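Long-range contacts in hydrolase, isochorismatase family (Pseudomonas putida, PDB 4L07), which hydrolyses maleamate as an amidase of the isochorismatase family, presumably releasing maleate and ammonia: residues P22-V27 with F63-T68; Y72-I77 with A91-S96; D137-T142 with S160-L165. All blocks are in the same frame, centred on the assembly; numbering follows the deposited sequence.

Interaction 1: residues P22-V27 with F63-T68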
loop_
_atom_site.group_PDB
_atom_site.type_symbol
_atom_site.label_atom_id
_atom_site.label_comp_id
_atom_site.label_asym_id
_atom_site.label_seq_id
_atom_site.Cartn_x
_atom_site.Cartn_y
_atom_site.Cartn_z
ATOM N N PRO A 22 19.573 -10.389 -7.081
ATOM C CA PRO A 22 19.142 -9.371 -8.028
ATOM C C PRO A 22 17.828 -9.697 -8.726
ATOM O O PRO A 22 17.506 -10.868 -8.930
ATOM C CB PRO A 22 20.271 -9.352 -9.075
ATOM C CG PRO A 22 21.367 -10.213 -8.524
ATOM C CD PRO A 22 20.688 -11.188 -7.617
ATOM N N ALA A 23 17.101 -8.647 -9.102
ATOM C CA ALA A 23 15.946 -8.753 -9.980
ATOM C C ALA A 23 15.931 -7.563 -10.930
ATOM O O ALA A 23 16.383 -6.461 -10.579
ATOM C CB ALA A 23 14.653 -8.820 -9.173
ATOM N N ILE A 24 15.440 -7.797 -12.143
ATOM C CA ILE A 24 15.373 -6.760 -13.165
ATOM C C ILE A 24 13.920 -6.304 -13.304
ATOM O O ILE A 24 13.018 -7.129 -13.490
ATOM C CB ILE A 24 15.886 -7.281 -14.539
ATOM C CG1 ILE A 24 17.154 -8.154 -14.393
ATOM C CG2 ILE A 24 16.037 -6.145 -15.558
ATOM C CD1 ILE A 24 18.370 -7.502 -13.750
ATOM N N ILE A 25 13.698 -4.996 -13.212
ATOM C CA ILE A 25 12.377 -4.421 -13.464
ATOM C C ILE A 25 12.447 -3.592 -14.742
ATOM O O ILE A 25 13.219 -2.638 -14.825
ATOM C CB ILE A 25 11.890 -3.536 -12.294
ATOM C CG1 ILE A 25 12.018 -4.281 -10.957
ATOM C CG2 ILE A 25 10.468 -3.046 -12.561
ATOM C CD1 ILE A 25 11.949 -3.381 -9.738
ATOM N N VAL A 26 11.652 -3.974 -15.733
ATOM C CA VAL A 26 11.598 -3.259 -17.011
ATOM C C VAL A 26 10.307 -2.449 -17.049
ATOM O O VAL A 26 9.217 -2.988 -17.238
ATOM C CB VAL A 26 11.673 -4.232 -18.204
ATOM C CG1 VAL A 26 11.759 -3.469 -19.526
ATOM C CG2 VAL A 26 12.871 -5.146 -18.046
ATOM N N VAL A 27 10.442 -1.143 -16.842
ATOM C CA VAL A 27 9.288 -0.261 -16.674
ATOM C C VAL A 27 8.736 0.277 -17.994
ATOM O O VAL A 27 9.370 1.111 -18.649
ATOM C CB VAL A 27 9.630 0.933 -15.748
ATOM C CG1 VAL A 27 8.407 1.808 -15.521
ATOM C CG2 VAL A 27 10.192 0.439 -14.425
ATOM N N PHE A 63 17.564 -15.218 -12.153
ATOM C CA PHE A 63 17.163 -14.062 -11.358
ATOM C C PHE A 63 15.842 -13.555 -11.928
ATOM O O PHE A 63 15.642 -13.599 -13.150
ATOM C CB PHE A 63 18.208 -12.945 -11.427
ATOM C CG PHE A 63 19.582 -13.354 -10.976
ATOM C CD1 PHE A 63 19.758 -14.244 -9.914
ATOM C CD2 PHE A 63 20.709 -12.816 -11.593
ATOM C CE1 PHE A 63 21.032 -14.612 -9.500
ATOM C CE2 PHE A 63 21.984 -13.175 -11.176
ATOM C CZ PHE A 63 22.143 -14.073 -10.130
ATOM N N PRO A 64 14.932 -13.076 -11.057
ATOM C CA PRO A 64 13.639 -12.598 -11.557
ATOM C C PRO A 64 13.759 -11.464 -12.574
ATOM O O PRO A 64 14.557 -10.543 -12.394
ATOM C CB PRO A 64 12.928 -12.120 -10.289
ATOM C CG PRO A 64 13.505 -12.980 -9.217
ATOM C CD PRO A 64 14.956 -13.135 -9.583
ATOM N N VAL A 65 12.977 -11.559 -13.643
ATOM C CA VAL A 65 12.867 -10.504 -14.657
ATOM C C VAL A 65 11.387 -10.181 -14.793
ATOM O O VAL A 65 10.601 -11.040 -15.186
ATOM C CB VAL A 65 13.422 -10.955 -16.029
ATOM C CG1 VAL A 65 13.082 -9.935 -17.118
ATOM C CG2 VAL A 65 14.925 -11.188 -15.957
ATOM N N ILE A 66 11.007 -8.952 -14.449
ATOM C CA ILE A 66 9.597 -8.546 -14.426
ATOM C C ILE A 66 9.370 -7.287 -15.272
ATOM O O ILE A 66 10.051 -6.273 -15.084
ATOM C CB ILE A 66 9.102 -8.310 -12.978
ATOM C CG1 ILE A 66 9.269 -9.583 -12.140
ATOM C CG2 ILE A 66 7.640 -7.870 -12.967
ATOM C CD1 ILE A 66 9.189 -9.356 -10.644
ATOM N N PHE A 67 8.423 -7.371 -16.207
ATOM C CA PHE A 67 8.034 -6.243 -17.056
ATOM C C PHE A 67 6.768 -5.585 -16.527
ATOM O O PHE A 67 5.882 -6.266 -16.014
ATOM C CB PHE A 67 7.758 -6.723 -18.486
ATOM C CG PHE A 67 8.973 -7.234 -19.207
ATOM C CD1 PHE A 67 9.466 -8.518 -18.969
ATOM C CD2 PHE A 67 9.613 -6.438 -20.154
ATOM C CE1 PHE A 67 10.588 -8.987 -19.640
ATOM C CE2 PHE A 67 10.734 -6.903 -20.833
ATOM C CZ PHE A 67 11.222 -8.175 -20.573
ATOM N N THR A 68 6.678 -4.263 -16.668
ATOM C CA THR A 68 5.462 -3.534 -16.311
ATOM C C THR A 68 4.841 -2.859 -17.527
ATOM O O THR A 68 5.532 -2.557 -18.504
ATOM C CB THR A 68 5.711 -2.484 -15.202
ATOM O OG1 THR A 68 6.314 -1.318 -15.763
ATOM C CG2 THR A 68 6.621 -3.041 -14.118
HETATM O O HOH W 1 7.949 -3.111 -19.851
#

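Interaction 2: residues Y72-I77 with A91-S96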
loop_
_atom_site.group_PDB
_atom_site.type_symbol
_atom_site.label_atom_id
_atom_site.label_comp_id
_atom_site.label_asym_id
_atom_site.label_seq_id
_atom_site.Cartn_x
_atom_site.Cartn_y
_atom_site.Cartn_z
ATOM N N TYR A 72 -5.533 0.354 -19.128
ATOM C CA TYR A 72 -6.832 0.709 -18.535
ATOM C C TYR A 72 -8.023 0.044 -19.198
ATOM O O TYR A 72 -8.052 -0.145 -20.413
ATOM C CB TYR A 72 -7.079 2.215 -18.604
ATOM C CG TYR A 72 -5.983 3.022 -17.983
ATOM C CD1 TYR A 72 -5.843 3.086 -16.600
ATOM C CD2 TYR A 72 -5.068 3.704 -18.780
ATOM C CE1 TYR A 72 -4.818 3.817 -16.022
ATOM C CE2 TYR A 72 -4.042 4.438 -18.214
ATOM C CZ TYR A 72 -3.929 4.493 -16.834
ATOM O OH TYR A 72 -2.914 5.212 -16.261
ATOM N N HIS A 73 -9.022 -0.282 -18.382
ATOM C CA HIS A 73 -10.357 -0.548 -18.892
ATOM C C HIS A 73 -11.027 0.780 -19.084
ATOM O O HIS A 73 -10.766 1.716 -18.321
ATOM C CB HIS A 73 -11.148 -1.398 -17.905
ATOM C CG HIS A 73 -10.537 -2.747 -17.646
ATOM N ND1 HIS A 73 -10.503 -3.718 -18.579
ATOM C CD2 HIS A 73 -9.936 -3.274 -16.504
ATOM C CE1 HIS A 73 -9.904 -4.808 -18.065
ATOM N NE2 HIS A 73 -9.560 -4.534 -16.793
ATOM N N PRO A 74 -11.897 0.897 -20.104
ATOM C CA PRO A 74 -12.578 2.165 -20.390
ATOM C C PRO A 74 -13.241 2.812 -19.166
ATOM O O PRO A 74 -13.158 4.028 -18.991
ATOM C CB PRO A 74 -13.636 1.762 -21.418
ATOM C CG PRO A 74 -13.010 0.614 -22.132
ATOM C CD PRO A 74 -12.232 -0.143 -21.100
ATOM N N GLY A 75 -13.872 2.000 -18.318
ATOM C CA GLY A 75 -14.568 2.507 -17.131
ATOM C C GLY A 75 -13.653 3.113 -16.074
ATOM O O GLY A 75 -14.109 3.871 -15.222
ATOM N N GLU A 76 -12.368 2.771 -16.120
ATOM C CA GLU A 76 -11.394 3.301 -15.161
ATOM C C GLU A 76 -10.972 4.734 -15.478
ATOM O O GLU A 76 -10.597 5.487 -14.570
ATOM C CB GLU A 76 -10.152 2.414 -15.099
ATOM C CG GLU A 76 -10.370 1.076 -14.412
ATOM C CD GLU A 76 -9.130 0.197 -14.420
ATOM O OE1 GLU A 76 -8.809 -0.376 -13.360
ATOM O OE2 GLU A 76 -8.469 0.075 -15.475
ATOM N N ILE A 77 -11.027 5.105 -16.758
ATOM C CA ILE A 77 -10.531 6.416 -17.218
ATOM C C ILE A 77 -11.096 7.610 -16.412
ATOM O O ILE A 77 -10.321 8.419 -15.888
ATOM C CB ILE A 77 -10.723 6.615 -18.752
ATOM C CG1 ILE A 77 -10.152 5.433 -19.560
ATOM C CG2 ILE A 77 -10.142 7.946 -19.217
ATOM C CD1 ILE A 77 -8.642 5.320 -19.589
ATOM N N ALA A 91 -5.123 6.542 -23.826
ATOM C CA ALA A 91 -5.018 5.727 -25.043
ATOM C C ALA A 91 -4.536 4.296 -24.775
ATOM O O ALA A 91 -4.668 3.413 -25.632
ATOM C CB ALA A 91 -4.107 6.419 -26.059
ATOM N N LEU A 92 -4.006 4.065 -23.574
ATOM C CA LEU A 92 -3.410 2.785 -23.200
ATOM C C LEU A 92 -4.469 1.800 -22.695
ATOM O O LEU A 92 -4.543 1.497 -21.506
ATOM C CB LEU A 92 -2.290 3.001 -22.161
ATOM C CG LEU A 92 -1.035 3.816 -22.548
ATOM C CD1 LEU A 92 -0.230 3.159 -23.656
ATOM C CD2 LEU A 92 -1.327 5.248 -22.945
ATOM N N LEU A 93 -5.277 1.293 -23.624
ATOM C CA LEU A 93 -6.430 0.451 -23.288
ATOM C C LEU A 93 -6.110 -1.026 -23.437
ATOM O O LEU A 93 -5.369 -1.404 -24.348
ATOM C CB LEU A 93 -7.630 0.812 -24.175
ATOM C CG LEU A 93 -8.260 2.205 -24.062
ATOM C CD1 LEU A 93 -9.195 2.480 -25.234
ATOM C CD2 LEU A 93 -8.984 2.398 -22.735
ATOM N N TYR A 94 -6.663 -1.859 -22.548
ATOM C CA TYR A 94 -6.521 -3.316 -22.662
ATOM C C TYR A 94 -6.922 -3.733 -24.075
ATOM O O TYR A 94 -7.846 -3.157 -24.655
ATOM C CB TYR A 94 -7.421 -4.057 -21.663
ATOM C CG TYR A 94 -6.958 -4.083 -20.222
ATOM C CD1 TYR A 94 -7.313 -3.068 -19.348
ATOM C CD2 TYR A 94 -6.194 -5.143 -19.719
ATOM C CE1 TYR A 94 -6.914 -3.084 -18.019
ATOM C CE2 TYR A 94 -5.785 -5.166 -18.385
ATOM C CZ TYR A 94 -6.155 -4.132 -17.538
ATOM O OH TYR A 94 -5.779 -4.126 -16.201
ATOM N N GLY A 95 -6.217 -4.717 -24.627
ATOM C CA GLY A 95 -6.519 -5.221 -25.965
ATOM C C GLY A 95 -5.969 -4.389 -27.113
ATOM O O GLY A 95 -6.119 -4.767 -28.280
ATOM N N SER A 96 -5.342 -3.254 -26.800
ATOM C CA SER A 96 -4.704 -2.432 -27.835
ATOM C C SER A 96 -3.223 -2.780 -27.980
ATOM O O SER A 96 -2.613 -3.353 -27.075
ATOM C CB SER A 96 -4.885 -0.932 -27.552
ATOM O OG SER A 96 -4.013 -0.486 -26.521
#

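Interaction 3: residues D137-T142 with S160-L165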
loop_
_atom_site.group_PDB
_atom_site.type_symbol
_atom_site.label_atom_id
_atom_site.label_comp_id
_atom_site.label_asym_id
_atom_site.label_seq_id
_atom_site.Cartn_x
_atom_site.Cartn_y
_atom_site.Cartn_z
ATOM N N ASP A 137 16.907 -8.688 -2.982
ATOM C CA ASP A 137 17.489 -7.626 -2.153
ATOM C C ASP A 137 17.961 -6.405 -2.949
ATOM O O ASP A 137 18.162 -5.325 -2.379
ATOM C CB ASP A 137 18.614 -8.158 -1.246
ATOM C CG ASP A 137 19.755 -8.823 -2.018
ATOM O OD1 ASP A 137 19.943 -8.556 -3.222
ATOM O OD2 ASP A 137 20.491 -9.613 -1.389
ATOM N N THR A 138 18.133 -6.586 -4.256
ATOM C CA THR A 138 18.673 -5.544 -5.129
ATOM C C THR A 138 17.914 -5.561 -6.448
ATOM O O THR A 138 17.778 -6.615 -7.080
ATOM C CB THR A 138 20.177 -5.764 -5.404
ATOM O OG1 THR A 138 20.863 -5.987 -4.168
ATOM C CG2 THR A 138 20.790 -4.547 -6.107
ATOM N N VAL A 139 17.407 -4.399 -6.855
ATOM C CA VAL A 139 16.685 -4.290 -8.121
ATOM C C VAL A 139 17.448 -3.422 -9.111
ATOM O O VAL A 139 18.086 -2.433 -8.725
ATOM C CB VAL A 139 15.225 -3.792 -7.960
ATOM C CG1 VAL A 139 14.406 -4.791 -7.141
ATOM C CG2 VAL A 139 15.162 -2.402 -7.331
ATOM N N VAL A 140 17.407 -3.820 -10.378
ATOM C CA VAL A 140 17.922 -2.983 -11.456
ATOM C C VAL A 140 16.717 -2.451 -12.228
ATOM O O VAL A 140 15.877 -3.221 -12.723
ATOM C CB VAL A 140 18.929 -3.710 -12.384
ATOM C CG1 VAL A 140 19.864 -4.625 -11.599
ATOM C CG2 VAL A 140 18.217 -4.472 -13.473
ATOM N N VAL A 141 16.613 -1.130 -12.292
ATOM C CA VAL A 141 15.462 -0.496 -12.915
ATOM C C VAL A 141 15.846 0.078 -14.276
ATOM O O VAL A 141 16.842 0.786 -14.400
ATOM C CB VAL A 141 14.842 0.595 -12.011
ATOM C CG1 VAL A 141 13.570 1.154 -12.638
ATOM C CG2 VAL A 141 14.529 0.038 -10.629
ATOM N N THR A 142 15.039 -0.255 -15.281
ATOM C CA THR A 142 15.202 0.204 -16.661
ATOM C C THR A 142 13.825 0.625 -17.179
ATOM O O THR A 142 12.815 0.342 -16.542
ATOM C CB THR A 142 15.726 -0.934 -17.571
ATOM O OG1 THR A 142 14.726 -1.960 -17.693
ATOM C CG2 THR A 142 17.005 -1.552 -17.011
ATOM N N SER A 160 10.490 0.564 -0.408
ATOM C CA SER A 160 9.943 -0.766 -0.134
ATOM C C SER A 160 10.945 -1.725 0.526
ATOM O O SER A 160 10.583 -2.835 0.908
ATOM C CB SER A 160 9.379 -1.374 -1.423
ATOM O OG SER A 160 8.325 -0.566 -1.938
ATOM N N GLY A 161 12.197 -1.292 0.668
ATOM C CA GLY A 161 13.224 -2.118 1.286
ATOM C C GLY A 161 14.220 -2.781 0.345
ATOM O O GLY A 161 14.946 -3.684 0.761
ATOM N N PHE A 162 14.285 -2.322 -0.903
ATOM C CA PHE A 162 15.237 -2.878 -1.875
ATOM C C PHE A 162 16.303 -1.868 -2.270
ATOM O O PHE A 162 16.019 -0.686 -2.425
ATOM C CB PHE A 162 14.516 -3.393 -3.127
ATOM C CG PHE A 162 13.363 -4.301 -2.812
ATOM C CD1 PHE A 162 13.584 -5.630 -2.483
ATOM C CD2 PHE A 162 12.057 -3.815 -2.820
ATOM C CE1 PHE A 162 12.522 -6.470 -2.173
ATOM C CE2 PHE A 162 10.992 -4.646 -2.504
ATOM C CZ PHE A 162 11.228 -5.976 -2.177
ATOM N N LYS A 163 17.533 -2.349 -2.419
ATOM C CA LYS A 163 18.621 -1.538 -2.957
ATOM C C LYS A 163 18.395 -1.376 -4.453
ATOM O O LYS A 163 17.890 -2.295 -5.113
ATOM C CB LYS A 163 19.962 -2.199 -2.668
ATOM C CG LYS A 163 20.314 -2.187 -1.185
ATOM C CD LYS A 163 21.214 -3.347 -0.808
ATOM C CE LYS A 163 21.668 -3.239 0.643
ATOM N NZ LYS A 163 22.761 -2.237 0.807
ATOM N N VAL A 164 18.761 -0.213 -4.986
ATOM C CA VAL A 164 18.405 0.134 -6.357
ATOM C C VAL A 164 19.599 0.536 -7.213
ATOM O O VAL A 164 20.403 1.395 -6.822
ATOM C CB VAL A 164 17.361 1.274 -6.403
ATOM C CG1 VAL A 164 16.997 1.626 -7.840
ATOM C CG2 VAL A 164 16.103 0.875 -5.656
ATOM N N LEU A 165 19.678 -0.081 -8.389
ATOM C CA LEU A 165 20.653 0.287 -9.414
ATOM C C LEU A 165 19.924 0.715 -10.683
ATOM O O LEU A 165 18.961 0.069 -11.107
ATOM C CB LEU A 165 21.570 -0.905 -9.721
ATOM C CG LEU A 165 22.256 -1.604 -8.536
ATOM C CD1 LEU A 165 23.033 -2.827 -9.013
ATOM C CD2 LEU A 165 23.185 -0.651 -7.788
#

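Interaction 1: residues P22-V27 with F63-T68
Val26 holds CG1 anti to its backbone N (chi1 -174°) and Phe67 carries CG anti to its own carbonyl carbon (chi1 -67°), which lays the two side chains alongside each other on one face of the parallel sheet of this isochorismatase fold. Val26 CB comes to 3.6 Å from Phe67 CD2, while Val26 CG2 makes a CH-pi contact, displaced toward the rim, 4.2 Å from the centroid of the Phe67 ring. Strands 22-27 and 65-68 are the two ends of a beta-alpha-beta crossover, and their axes diverge by only 16°. Regular parallel pairing is evident from four nearly straight backbone hydrogen bonds of 2.9 Å: Ile24 N to Pro64 O, Ile66 N to Ile24 O, Val26 N to Ile66 O and Thr68 N to Val26 O. At the entry to the pair, Pro22 CD lies over the middle of the Phe63 ring, 3.9 Å from its centroid. Helix 45-60 packs on Ile24 and Val26, and helix 196-207 reaches Pro22 and Phe63. On the other face, Thr68 OG1 is hydrogen-bonded to Asp28. A water donates to Val26 O at 2.9 Å and to Thr68 O at 2.8 Å, giving Val26 O a second donor.

Interaction 2: residues Y72-I77 with A91-S96
Tyr72 makes both backbone bonds of this contact between two loops. Its N donates to Leu92 O at 2.8 Å, within the plane of that carbonyl, and its O accepts from Tyr94 N at 3.1 Å, with the donor 37° above the carbonyl plane. The pair forms a single bridge opposite Leu93, so this is one local clasp and not a sheet. The bond from CA to CB of Tyr72 leads away from 91-96, yet Tyr72 CD2 still lies 3.5 Å from Leu92 O; the ring packs on Trp82 and Leu83, and its OH is hydrogen-bonded to Lys117 O. At His73 the imidazole lies in an offset stack with the Tyr94 ring: the planes differ by 10°, the centroids are 3.8 Å apart, and Tyr94 CE1 sits over the centre of the imidazole. The backbone of His73 is held as well: its main-chain N donates to Glu76 OE2 at 3.0 Å. Pro74 then brings CD to 4.4 Å from Leu93 CD2. Glu76, whose carboxylate folds back to His73, also forms a salt bridge with Lys117. Ile77 adds its CD1 at 4.3 Å from Leu93 CD2, so this methyl of Leu93 touches both Pro74 and Ile77. Across from them, a type II turn from Leu93 to Ser96 presents Tyr94, and Leu93 O accepts from both Ser96 N and Ser96 OG, the latter at 2.7 Å. Residues Val112 and Val113 of the second subunit pack on Glu76 and His73, which places the stack near a subunit boundary. Lys117 NZ is shared by Glu76 OE2 and Tyr94 OH, an arrangement that would be expected to favour an ionised Glu76 and a protonated Lys117.

Interaction 3: residues D137-T142 with S160-L165
Asp137 OD1 is gripped by two hydrogen bonds, one from Thr138 OG1 at 2.9 Å and one from His21 N, and the carboxylate gains a third through OD2, which takes Val20 N. Thr138 OG1 approaches 51° out of the carboxylate plane and is itself bonded to Gly19 N; such a set of donors would tend to favour the ionised form of this buried group. From here strands 138-142 and 163-165 run parallel as the two ends of a beta-alpha-beta unit, their axes 30° apart. Lys163 N donates to Asp137 O at 3.0 Å, and Val139 N to Lys163 O at 2.8 Å. Two more bonds follow, Leu165 N to Val139 O at 2.9 Å and Val141 N to Leu165 O at 2.9 Å. The last three donors lie nearly along the C=O axes. Val164 reaches two valines, its CG2 3.8 Å from Val139 CG2 and its CG1 4.0 Å from Val141 CG2. On the other face Leu165 CD1 crosses Thr138 CG2 at 4.1 Å. Lys163 runs CB, CG and CD past Asp137 O, then bends at its last torsion so that NZ meets Ser17 O and Glu84 of the fourth subunit. The crossover helix 146-159, closed by a Schellman motif at Gly161, covers Val139, Val141 and Val164. Trp202 of helix 196-207 covers Thr138, Val140 and Leu165, and strand 22-27 flanks 138-144 on the side away from 163-172.

From the N terminus, interaction 1 closes first, joining strand 22-27 to strand 65-70 around helix 45-60. Interaction 2 begins only four residues later and closes the loop 72-96 around helix 82-85. Interaction 3 comes last, closing the unit through helix 146-159. The three follow in series, with no nesting or crossing. Interactions 1 and 3, with centres about 10 Å apart, meet within one sheet: Val27 N lies 2.8 Å from Thr142 O, and Ala23 O lies 2.8 Å from Val140 N. Strands 65-70, 22-27, 138-144 and 163-172 thus stand in succession. Interaction 2 lies about 24 Å from interaction 1, centre to centre, outside that sheet.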